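RNA-dependent RNA polymerase (Taggert virus, PDB 6DX3) probably removes ubiquitin from conjugated proteins through the viral OTU (ovarian tumor) cysteine protease domain. Local coordinates at residues I28-Q34 against Y151-R157; W73-T79 against S102-F107; K62-R66 against Y89-K95. Residue numbers count along the deposited sequence, not the author numbering.

How the contacts relate
Contact 1 is the first to open along the chain, at 28-34, and the last to close, at 151-157. It pairs edge strand 29-32 with strand 150-156, and both other contacts lie within the loop it closes. Contact 3 opens next, then contact 2. The chain returns through 89-95, closing contact 3, and through 102-107, closing contact 2, so these two cross. Contact 3 joins helices 57-72 and 86-93, and contact 2 joins the 73-79 loop to helix 102-112. Tyr89 links them, packing on Trp73, Leu103 and Phe107, with a probable hydrogen bond to Glu104. Contact 1 lies across the chain's centre from both, in the sheet.

Contact 1: residues I28-Q34 against Y151-R157; sequences IFEIVNQ and YDYLKPR
Strand 29-32 runs antiparallel to strand 151-156, at 147° and 4.3 Å between axes. Glu30-Lys155 and Val32-Tyr153 are hydrogen-bonded pairs. Phe29-Pro156 and Ile31-Leu154 are non-hydrogen-bonded pairs. Glu30 N bonds Lys155 O at 2.7 Å, with Lys155 N to Glu30 O at 3.0 Å. Val32 N bonds Tyr153 O at 2.8 Å, with Tyr153 N to Val32 O at 3.3 Å. Arg157 N bonds Ile28 O at 3.0 Å.

Phe29 (chi1 m) lays a ring face on Leu154 CB, a CH-pi contact 4.0 Å from the ring centroid, and packs edge-to-face with Trp119. Leu154 (m, t) puts CD2 3.9 Å from Ile31 CG1. On the other face, Val32 (t) brings CG2 3.9 Å from CD2 of Tyr153 (t), whose OH bonds Thr162 O. Lys155 stays extended through chi3, so NZ makes a long salt bridge with Glu30 OE1, 4.0 Å.

Asp152 (m) accepts Gln34 N on OD1 at 2.8 Å. Gln34 (m, m) folds back, NE2 to Val32 O at 3.1 Å. A water links Asn33 ND2 to Asp152 OD2.

Asp152 OD1 also bonds His150, and OD2 salt-bridges Arg147. The Asp152-His150 pair is consistent with part of an OTU catalytic triad. The Gln34 amide, beyond the strand, may hold that carboxylate in place.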
loop_
_atom_site.group_PDB
_atom_site.type_symbol
_atom_site.label_atom_id
_atom_site.label_comp_id
_atom_site.label_asym_id
_atom_site.label_seq_id
_atom_site.Cartn_x
_atom_site.Cartn_y
_atom_site.Cartn_z
ATOM N N ILE A 28 -6.073 16.860 -3.491
ATOM C CA ILE A 28 -5.261 16.617 -2.311
ATOM C C ILE A 28 -3.864 16.098 -2.654
ATOM O O ILE A 28 -2.899 16.472 -1.978
ATOM C CB ILE A 28 -5.989 15.644 -1.355
ATOM C CG1 ILE A 28 -7.387 16.177 -0.999
ATOM C CG2 ILE A 28 -5.161 15.383 -0.108
ATOM C CD1 ILE A 28 -7.389 17.363 -0.049
ATOM N N PHE A 29 -3.720 15.268 -3.686
ATOM C CA PHE A 29 -2.452 14.624 -4.009
ATOM C C PHE A 29 -2.001 14.978 -5.419
ATOM O O PHE A 29 -2.753 15.522 -6.230
ATOM C CB PHE A 29 -2.545 13.095 -3.902
ATOM C CG PHE A 29 -2.994 12.604 -2.562
ATOM C CD1 PHE A 29 -4.288 12.145 -2.377
ATOM C CD2 PHE A 29 -2.114 12.577 -1.489
ATOM C CE1 PHE A 29 -4.704 11.685 -1.147
ATOM C CE2 PHE A 29 -2.524 12.118 -0.253
ATOM C CZ PHE A 29 -3.819 11.672 -0.083
ATOM N N GLU A 30 -0.741 14.657 -5.685
ATOM C CA GLU A 30 -0.211 14.522 -7.032
ATOM C C GLU A 30 -0.001 13.040 -7.307
ATOM O O GLU A 30 0.619 12.338 -6.500
ATOM C CB GLU A 30 1.110 15.277 -7.196
ATOM C CG GLU A 30 2.044 14.634 -8.210
ATOM C CD GLU A 30 3.238 15.496 -8.541
ATOM O OE1 GLU A 30 3.177 16.717 -8.289
ATOM O OE2 GLU A 30 4.236 14.947 -9.051
ATOM N N ILE A 31 -0.533 12.561 -8.426
ATOM C CA ILE A 31 -0.362 11.166 -8.816
ATOM C C ILE A 31 1.054 11.002 -9.357
ATOM O O ILE A 31 1.387 11.531 -10.420
ATOM C CB ILE A 31 -1.403 10.735 -9.855
ATOM C CG1 ILE A 31 -2.820 10.926 -9.306
ATOM C CG2 ILE A 31 -1.166 9.288 -10.278
ATOM C CD1 ILE A 31 -3.904 10.839 -10.364
ATOM N N VAL A 32 1.894 10.274 -8.622
ATOM C CA VAL A 32 3.245 9.958 -9.072
ATOM C C VAL A 32 3.174 8.590 -9.742
ATOM O O VAL A 32 3.130 7.555 -9.071
ATOM C CB VAL A 32 4.254 9.980 -7.923
ATOM C CG1 VAL A 32 5.666 9.779 -8.460
ATOM C CG2 VAL A 32 4.154 11.292 -7.158
ATOM N N ASN A 33 3.158 8.588 -11.072
ATOM C CA ASN A 33 2.910 7.360 -11.814
ATOM C C ASN A 33 4.076 6.393 -11.668
ATOM O O ASN A 33 5.245 6.778 -11.766
ATOM C CB ASN A 33 2.664 7.670 -13.291
ATOM C CG ASN A 33 1.600 8.728 -13.493
ATOM O OD1 ASN A 33 1.908 9.900 -13.713
ATOM N ND2 ASN A 33 0.338 8.322 -13.416
ATOM N N GLN A 34 3.747 5.132 -11.428
ATOM C CA GLN A 34 4.700 4.047 -11.287
ATOM C C GLN A 34 4.677 3.158 -12.525
ATOM O O GLN A 34 3.680 3.123 -13.254
ATOM C CB GLN A 34 4.376 3.218 -10.037
ATOM C CG GLN A 34 4.424 4.026 -8.752
ATOM C CD GLN A 34 5.757 4.723 -8.566
ATOM O OE1 GLN A 34 6.815 4.099 -8.655
ATOM N NE2 GLN A 34 5.712 6.023 -8.304
ATOM N N TYR A 151 -1.075 0.071 -9.134
ATOM C CA TYR A 151 -0.877 0.923 -7.966
ATOM C C TYR A 151 0.007 2.100 -8.347
ATOM O O TYR A 151 1.044 1.916 -8.992
ATOM C CB TYR A 151 -0.229 0.152 -6.808
ATOM C CG TYR A 151 -1.156 -0.749 -6.024
ATOM C CD1 TYR A 151 -1.941 -0.241 -4.993
ATOM C CD2 TYR A 151 -1.226 -2.109 -6.295
ATOM C CE1 TYR A 151 -2.779 -1.058 -4.265
ATOM C CE2 TYR A 151 -2.062 -2.938 -5.569
ATOM C CZ TYR A 151 -2.839 -2.404 -4.555
ATOM O OH TYR A 151 -3.677 -3.222 -3.831
ATOM N N ASP A 152 -0.398 3.301 -7.946
ATOM C CA ASP A 152 0.428 4.489 -8.089
ATOM C C ASP A 152 0.647 5.112 -6.718
ATOM O O ASP A 152 -0.092 4.845 -5.766
ATOM C CB ASP A 152 -0.207 5.523 -9.035
ATOM C CG ASP A 152 -0.087 5.135 -10.500
ATOM O OD1 ASP A 152 1.002 4.698 -10.926
ATOM O OD2 ASP A 152 -1.092 5.266 -11.227
ATOM N N TYR A 153 1.680 5.944 -6.623
ATOM C CA TYR A 153 1.961 6.689 -5.405
ATOM C C TYR A 153 1.208 8.011 -5.420
ATOM O O TYR A 153 1.044 8.634 -6.472
ATOM C CB TYR A 153 3.461 6.949 -5.258
ATOM C CG TYR A 153 3.825 7.652 -3.968
ATOM C CD1 TYR A 153 3.760 6.982 -2.753
ATOM C CD2 TYR A 153 4.228 8.982 -3.963
ATOM C CE1 TYR A 153 4.084 7.613 -1.569
ATOM C CE2 TYR A 153 4.561 9.623 -2.777
ATOM C CZ TYR A 153 4.487 8.930 -1.583
ATOM O OH TYR A 153 4.810 9.547 -0.397
ATOM N N LEU A 154 0.748 8.434 -4.244
ATOM C CA LEU A 154 0.078 9.717 -4.073
ATOM C C LEU A 154 0.917 10.578 -3.140
ATOM O O LEU A 154 1.168 10.196 -1.992
ATOM C CB LEU A 154 -1.339 9.539 -3.522
ATOM C CG LEU A 154 -2.351 8.858 -4.450
ATOM C CD1 LEU A 154 -3.615 8.485 -3.685
ATOM C CD2 LEU A 154 -2.688 9.749 -5.638
ATOM N N LYS A 155 1.349 11.732 -3.637
ATOM C CA LYS A 155 2.159 12.658 -2.868
ATOM C C LYS A 155 1.350 13.898 -2.537
ATOM O O LYS A 155 0.758 14.498 -3.445
ATOM C CB LYS A 155 3.415 13.048 -3.655
ATOM C CG LYS A 155 4.121 14.291 -3.145
ATOM C CD LYS A 155 5.105 14.810 -4.182
ATOM C CE LYS A 155 5.505 16.245 -3.899
ATOM N NZ LYS A 155 5.610 17.056 -5.145
ATOM N N PRO A 156 1.282 14.297 -1.265
ATOM C CA PRO A 156 0.507 15.489 -0.897
ATOM C C PRO A 156 0.899 16.693 -1.742
ATOM O O PRO A 156 2.078 16.920 -2.023
ATOM C CB PRO A 156 0.853 15.694 0.580
ATOM C CG PRO A 156 1.191 14.323 1.069
ATOM C CD PRO A 156 1.854 13.621 -0.086
ATOM N N ARG A 157 -0.115 17.461 -2.150
ATOM C CA ARG A 157 0.083 18.527 -3.130
ATOM C C ARG A 157 1.074 19.570 -2.629
ATOM O O ARG A 157 1.979 19.983 -3.364
ATOM C CB ARG A 157 -1.263 19.176 -3.463
ATOM C CG ARG A 157 -1.618 19.169 -4.941
ATOM C CD ARG A 157 -2.851 20.016 -5.218
ATOM N NE ARG A 157 -3.224 20.002 -6.630
ATOM C CZ ARG A 157 -4.245 20.682 -7.141
ATOM N NH1 ARG A 157 -4.510 20.608 -8.438
ATOM N NH2 ARG A 157 -5.005 21.436 -6.356
HETATM O O HOH W 1 -2.391 17.914 -7.899
HETATM O O HOH W 2 -0.457 5.566 -13.824
#

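Contact 2: residues W73-T79 against S102-F107; sequences WDTTEET and SLEVNF
A turn made of short 3-10 segments, 73-74 and 77-79, packs on the first turns of helix 102-112. The closest CA pairs are Glu78-Leu103 at 6.6 Å and Thr76-Phe107 at 8.2 Å.

Trp73 comes first: with chi1 t, its CE3 lies 3.8 Å from Phe107 CZ. Thr76 (m) directs CB toward the helix. Thr76 CG2 lies 3.7 Å from Asn106 ND2, and Thr76 OG1 lies 3.3 Å from Phe107 CE1. That hydroxyl bonds Phe72 O and Gln110 NE2. Glu78 provides the polar part of the contact. With chi1 and chi2 both t, it extends to the helix. Glu78 OE1 accepts Ser102 OG at 2.8 Å, and Glu78 OE2 accepts Asn106 ND2 at 2.8 Å. One carboxylate thus holds the 73-79 loop to the start of helix 102-112, through residues a helical turn apart. Glu78 CG rests 3.8 Å from Leu103 CD1. Thr79 (p) ties its own turn, with OG1 donating to Thr76 O at 2.9 Å, while its CG2 meets Phe107 CZ at 3.7 Å.

Around this buried site, Tyr133 of strand 126-133 also bonds Glu78 OE2. Helix 57-72 covers Phe107 through Ala68, Ala69 and Phe72, and Trp73 meets Tyr89 of helix 86-93.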
loop_
_atom_site.group_PDB
_atom_site.type_symbol
_atom_site.label_atom_id
_atom_site.label_comp_id
_atom_site.label_asym_id
_atom_site.label_seq_id
_atom_site.Cartn_x
_atom_site.Cartn_y
_atom_site.Cartn_z
ATOM N N TRP A 73 2.905 -13.907 10.057
ATOM C CA TRP A 73 1.834 -14.683 9.441
ATOM C C TRP A 73 0.820 -15.158 10.475
ATOM O O TRP A 73 -0.393 -15.003 10.290
ATOM C CB TRP A 73 2.413 -15.877 8.681
ATOM C CG TRP A 73 1.360 -16.711 8.001
ATOM C CD1 TRP A 73 0.709 -17.795 8.519
ATOM C CD2 TRP A 73 0.835 -16.520 6.682
ATOM N NE1 TRP A 73 -0.184 -18.291 7.601
ATOM C CE2 TRP A 73 -0.125 -17.527 6.466
ATOM C CE3 TRP A 73 1.087 -15.598 5.660
ATOM C CZ2 TRP A 73 -0.835 -17.637 5.274
ATOM C CZ3 TRP A 73 0.383 -15.709 4.477
ATOM C CH2 TRP A 73 -0.570 -16.722 4.294
ATOM N N ASP A 74 1.299 -15.736 11.580
ATOM C CA ASP A 74 0.414 -16.367 12.552
ATOM C C ASP A 74 -0.373 -15.370 13.391
ATOM O O ASP A 74 -1.223 -15.794 14.179
ATOM C CB ASP A 74 1.218 -17.279 13.481
ATOM C CG ASP A 74 1.969 -18.356 12.732
ATOM O OD1 ASP A 74 1.406 -18.906 11.762
ATOM O OD2 ASP A 74 3.122 -18.648 13.112
ATOM N N THR A 75 -0.106 -14.072 13.261
ATOM C CA THR A 75 -0.809 -13.053 14.030
ATOM C C THR A 75 -1.478 -12.010 13.142
ATOM O O THR A 75 -1.913 -10.969 13.649
ATOM C CB THR A 75 0.149 -12.355 15.001
ATOM O OG1 THR A 75 1.169 -11.675 14.258
ATOM C CG2 THR A 75 0.797 -13.361 15.949
ATOM N N THR A 76 -1.559 -12.250 11.835
ATOM C CA THR A 76 -2.154 -11.307 10.895
ATOM C C THR A 76 -3.489 -11.883 10.438
ATOM O O THR A 76 -3.520 -12.879 9.703
ATOM C CB THR A 76 -1.218 -11.044 9.715
ATOM O OG1 THR A 76 0.056 -10.599 10.205
ATOM C CG2 THR A 76 -1.798 -9.973 8.796
ATOM N N GLU A 77 -4.589 -11.257 10.872
ATOM C CA GLU A 77 -5.914 -11.802 10.586
ATOM C C GLU A 77 -6.226 -11.795 9.096
ATOM O O GLU A 77 -6.985 -12.647 8.621
ATOM C CB GLU A 77 -6.991 -11.023 11.347
ATOM C CG GLU A 77 -6.815 -11.029 12.853
ATOM C CD GLU A 77 -6.803 -12.429 13.435
ATOM O OE1 GLU A 77 -7.766 -13.189 13.199
ATOM O OE2 GLU A 77 -5.819 -12.779 14.122
ATOM N N GLU A 78 -5.663 -10.846 8.346
ATOM C CA GLU A 78 -5.942 -10.775 6.916
ATOM C C GLU A 78 -5.521 -12.042 6.181
ATOM O O GLU A 78 -6.072 -12.341 5.116
ATOM C CB GLU A 78 -5.256 -9.547 6.305
ATOM C CG GLU A 78 -5.560 -9.356 4.826
ATOM C CD GLU A 78 -5.399 -7.924 4.353
ATOM O OE1 GLU A 78 -5.887 -7.624 3.246
ATOM O OE2 GLU A 78 -4.790 -7.103 5.074
ATOM N N THR A 79 -4.578 -12.813 6.732
ATOM C CA THR A 79 -4.182 -14.052 6.074
ATOM C C THR A 79 -5.301 -15.086 6.052
ATOM O O THR A 79 -5.279 -15.984 5.204
ATOM C CB THR A 79 -2.952 -14.661 6.752
ATOM O OG1 THR A 79 -3.326 -15.210 8.020
ATOM C CG2 THR A 79 -1.858 -13.615 6.949
ATOM N N SER A 102 -3.241 -5.881 -0.981
ATOM C CA SER A 102 -3.313 -5.204 0.312
ATOM C C SER A 102 -2.661 -6.017 1.425
ATOM O O SER A 102 -2.175 -5.442 2.405
ATOM C CB SER A 102 -4.772 -4.897 0.662
ATOM O OG SER A 102 -5.498 -6.087 0.928
ATOM N N LEU A 103 -2.636 -7.346 1.300
ATOM C CA LEU A 103 -1.995 -8.162 2.328
ATOM C C LEU A 103 -0.492 -7.920 2.373
ATOM O O LEU A 103 0.109 -7.973 3.452
ATOM C CB LEU A 103 -2.290 -9.643 2.092
ATOM C CG LEU A 103 -1.591 -10.623 3.040
ATOM C CD1 LEU A 103 -1.920 -10.299 4.491
ATOM C CD2 LEU A 103 -1.979 -12.056 2.709
ATOM N N GLU A 104 0.129 -7.655 1.223
ATOM C CA GLU A 104 1.548 -7.317 1.214
ATOM C C GLU A 104 1.792 -5.940 1.814
ATOM O O GLU A 104 2.827 -5.718 2.457
ATOM C CB GLU A 104 2.098 -7.386 -0.212
ATOM C CG GLU A 104 2.182 -8.798 -0.791
ATOM C CD GLU A 104 0.817 -9.399 -1.084
ATOM O OE1 GLU A 104 0.324 -10.191 -0.254
ATOM O OE2 GLU A 104 0.235 -9.073 -2.136
ATOM N N VAL A 105 0.862 -5.003 1.614
ATOM C CA VAL A 105 0.933 -3.734 2.332
ATOM C C VAL A 105 0.808 -3.975 3.828
ATOM O O VAL A 105 1.526 -3.371 4.635
ATOM C CB VAL A 105 -0.156 -2.767 1.831
ATOM C CG1 VAL A 105 -0.132 -1.493 2.656
ATOM C CG2 VAL A 105 0.016 -2.468 0.357
ATOM N N ASN A 106 -0.116 -4.857 4.218
ATOM C CA ASN A 106 -0.288 -5.219 5.621
ATOM C C ASN A 106 1.037 -5.643 6.243
ATOM O O ASN A 106 1.446 -5.116 7.283
ATOM C CB ASN A 106 -1.329 -6.340 5.729
ATOM C CG ASN A 106 -1.843 -6.539 7.145
ATOM O OD1 ASN A 106 -1.108 -6.374 8.121
ATOM N ND2 ASN A 106 -3.116 -6.910 7.262
ATOM N N PHE A 107 1.736 -6.579 5.597
ATOM C CA PHE A 107 2.984 -7.090 6.159
ATOM C C PHE A 107 4.074 -6.024 6.177
ATOM O O PHE A 107 4.823 -5.915 7.154
ATOM C CB PHE A 107 3.443 -8.321 5.377
ATOM C CG PHE A 107 2.718 -9.577 5.760
ATOM C CD1 PHE A 107 2.498 -9.883 7.093
ATOM C CD2 PHE A 107 2.243 -10.444 4.789
ATOM C CE1 PHE A 107 1.826 -11.038 7.454
ATOM C CE2 PHE A 107 1.569 -11.602 5.142
ATOM C CZ PHE A 107 1.360 -11.899 6.474
#

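Contact 3: residues K62-R66 against Y89-K95; sequences KEQVR and YLARIMK
Two helical segments, 62-66 and 89-93, run almost exactly antiparallel, at 171° between directions. This antiparallel pair joins helices 57-72 and 86-93 in the helical part of the OTU domain. Their axes come no closer than 11.2 Å, so long side chains span much of the gap. The nearest CA pair is Arg66-Leu90, 6.7 Å. The second helix ends at Ile93, and the chain continues as a turn that also touches the first helix, by the Met94 side chain and Lys95 O.

The hydrogen bond comes from Lys62. All four of its chi angles are t, so the side chain is fully extended. Lys62 NZ donates to Lys95 O at 2.7 Å, and Lys62 CE lies 3.1 Å from Ile93 O. The amino group of Lys62 thus bonds the Lys95 carbonyl just past the C-terminal end of helix 86-93.

Apolar contacts fill the middle. Val65 (t) directs CB toward the other helix and puts CG1 4.1 Å from Ile93 CD1. Leu90 (m, t) lays CD2 3.9 Å from Arg66 CG.

Met94 supplies the sulfur contact. Its m, m side chain folds across the gap. Met94 CE comes 3.6 Å from Lys62 O and 3.8 Å from Lys62 CG, while Met94 SD sits 3.7 Å from Arg66 CD.

Neighbouring helices complete the setting. Helix 102-112 covers Val65 through Phe108 and bonds Tyr89 OH through Glu104, while Tyr42 of helix 40-49 touches Lys62 and Val65.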
loop_
_atom_site.group_PDB
_atom_site.type_symbol
_atom_site.label_atom_id
_atom_site.label_comp_id
_atom_site.label_asym_id
_atom_site.label_seq_id
_atom_site.Cartn_x
_atom_site.Cartn_y
_atom_site.Cartn_z
ATOM N N LYS A 62 10.011 -5.714 -1.830
ATOM C CA LYS A 62 9.516 -7.080 -1.978
ATOM C C LYS A 62 10.269 -8.052 -1.077
ATOM O O LYS A 62 9.674 -8.991 -0.534
ATOM C CB LYS A 62 9.625 -7.499 -3.445
ATOM C CG LYS A 62 8.892 -8.767 -3.812
ATOM C CD LYS A 62 8.679 -8.841 -5.320
ATOM C CE LYS A 62 8.321 -10.253 -5.751
ATOM N NZ LYS A 62 7.689 -10.309 -7.100
ATOM N N GLU A 63 11.577 -7.852 -0.908
ATOM C CA GLU A 63 12.337 -8.713 -0.008
ATOM C C GLU A 63 11.902 -8.516 1.439
ATOM O O GLU A 63 11.851 -9.478 2.214
ATOM C CB GLU A 63 13.833 -8.444 -0.163
ATOM C CG GLU A 63 14.369 -8.719 -1.557
ATOM C CD GLU A 63 15.778 -8.204 -1.741
ATOM O OE1 GLU A 63 16.250 -7.446 -0.869
ATOM O OE2 GLU A 63 16.412 -8.554 -2.758
ATOM N N GLN A 64 11.577 -7.276 1.817
ATOM C CA GLN A 64 11.105 -7.009 3.167
ATOM C C GLN A 64 9.736 -7.628 3.418
ATOM O O GLN A 64 9.451 -8.051 4.544
ATOM C CB GLN A 64 11.054 -5.501 3.411
ATOM C CG GLN A 64 12.420 -4.847 3.557
ATOM C CD GLN A 64 13.055 -5.138 4.900
ATOM O OE1 GLN A 64 12.428 -4.972 5.944
ATOM N NE2 GLN A 64 14.303 -5.582 4.879
ATOM N N VAL A 65 8.883 -7.689 2.391
ATOM C CA VAL A 65 7.560 -8.286 2.553
ATOM C C VAL A 65 7.680 -9.775 2.857
ATOM O O VAL A 65 6.953 -10.307 3.707
ATOM C CB VAL A 65 6.702 -8.028 1.298
ATOM C CG1 VAL A 65 5.443 -8.886 1.315
ATOM C CG2 VAL A 65 6.341 -6.553 1.191
ATOM N N ARG A 66 8.605 -10.467 2.185
ATOM C CA ARG A 66 8.765 -11.903 2.408
ATOM C C ARG A 66 9.177 -12.205 3.845
ATOM O O ARG A 66 8.655 -13.143 4.461
ATOM C CB ARG A 66 9.790 -12.480 1.430
ATOM C CG ARG A 66 10.184 -13.920 1.743
ATOM C CD ARG A 66 11.112 -14.496 0.687
ATOM N NE ARG A 66 12.349 -13.732 0.586
ATOM C CZ ARG A 66 13.191 -13.799 -0.439
ATOM N NH1 ARG A 66 12.932 -14.600 -1.465
ATOM N NH2 ARG A 66 14.290 -13.061 -0.441
ATOM N N TYR A 89 1.846 -19.139 0.024
ATOM C CA TYR A 89 1.726 -17.700 -0.183
ATOM C C TYR A 89 3.030 -17.116 -0.709
ATOM O O TYR A 89 3.034 -16.352 -1.681
ATOM C CB TYR A 89 1.308 -17.024 1.122
ATOM C CG TYR A 89 1.478 -15.522 1.151
ATOM C CD1 TYR A 89 0.529 -14.684 0.580
ATOM C CD2 TYR A 89 2.580 -14.940 1.770
ATOM C CE1 TYR A 89 0.676 -13.311 0.614
ATOM C CE2 TYR A 89 2.737 -13.567 1.810
ATOM C CZ TYR A 89 1.784 -12.757 1.232
ATOM O OH TYR A 89 1.936 -11.388 1.270
ATOM N N LEU A 90 4.154 -17.478 -0.082
ATOM C CA LEU A 90 5.448 -16.964 -0.521
ATOM C C LEU A 90 5.793 -17.456 -1.920
ATOM O O LEU A 90 6.384 -16.718 -2.716
ATOM C CB LEU A 90 6.540 -17.368 0.473
ATOM C CG LEU A 90 6.455 -16.777 1.885
ATOM C CD1 LEU A 90 7.537 -17.365 2.783
ATOM C CD2 LEU A 90 6.548 -15.255 1.851
ATOM N N ALA A 91 5.431 -18.701 -2.242
ATOM C CA ALA A 91 5.732 -19.233 -3.567
ATOM C C ALA A 91 5.022 -18.449 -4.664
ATOM O O ALA A 91 5.507 -18.393 -5.801
ATOM C CB ALA A 91 5.356 -20.714 -3.641
ATOM N N ARG A 92 3.882 -17.834 -4.345
ATOM C CA ARG A 92 3.155 -17.032 -5.320
ATOM C C ARG A 92 3.682 -15.604 -5.402
ATOM O O ARG A 92 4.023 -15.131 -6.489
ATOM C CB ARG A 92 1.661 -17.014 -4.988
ATOM C CG ARG A 92 0.878 -16.007 -5.812
ATOM C CD ARG A 92 -0.617 -16.081 -5.531
ATOM N NE ARG A 92 -0.933 -15.757 -4.143
ATOM C CZ ARG A 92 -1.069 -14.518 -3.682
ATOM N NH1 ARG A 92 -0.911 -13.485 -4.498
ATOM N NH2 ARG A 92 -1.366 -14.313 -2.406
ATOM N N ILE A 93 3.751 -14.903 -4.266
ATOM C CA ILE A 93 4.091 -13.486 -4.299
ATOM C C ILE A 93 5.553 -13.253 -4.653
ATOM O O ILE A 93 5.908 -12.155 -5.094
ATOM C CB ILE A 93 3.746 -12.809 -2.960
ATOM C CG1 ILE A 93 4.632 -13.350 -1.836
ATOM C CG2 ILE A 93 2.273 -13.001 -2.637
ATOM C CD1 ILE A 93 4.852 -12.361 -0.707
ATOM N N MET A 94 6.412 -14.256 -4.478
ATOM C CA MET A 94 7.814 -14.119 -4.843
ATOM C C MET A 94 8.068 -14.359 -6.324
ATOM O O MET A 94 9.219 -14.266 -6.760
ATOM C CB MET A 94 8.666 -15.072 -4.004
ATOM C CG MET A 94 8.792 -14.648 -2.549
ATOM S SD MET A 94 9.627 -13.059 -2.392
ATOM C CE MET A 94 8.276 -11.973 -1.961
ATOM N N LYS A 95 7.032 -14.662 -7.099
ATOM C CA LYS A 95 7.200 -14.784 -8.536
ATOM C C LYS A 95 7.526 -13.420 -9.137
ATOM O O LYS A 95 6.981 -12.402 -8.698
ATOM C CB LYS A 95 5.933 -15.345 -9.180
ATOM C CG LYS A 95 5.702 -16.823 -8.932
ATOM C CD LYS A 95 4.433 -17.292 -9.626
ATOM C CE LYS A 95 4.512 -18.761 -10.004
ATOM N NZ LYS A 95 4.574 -19.636 -8.802
#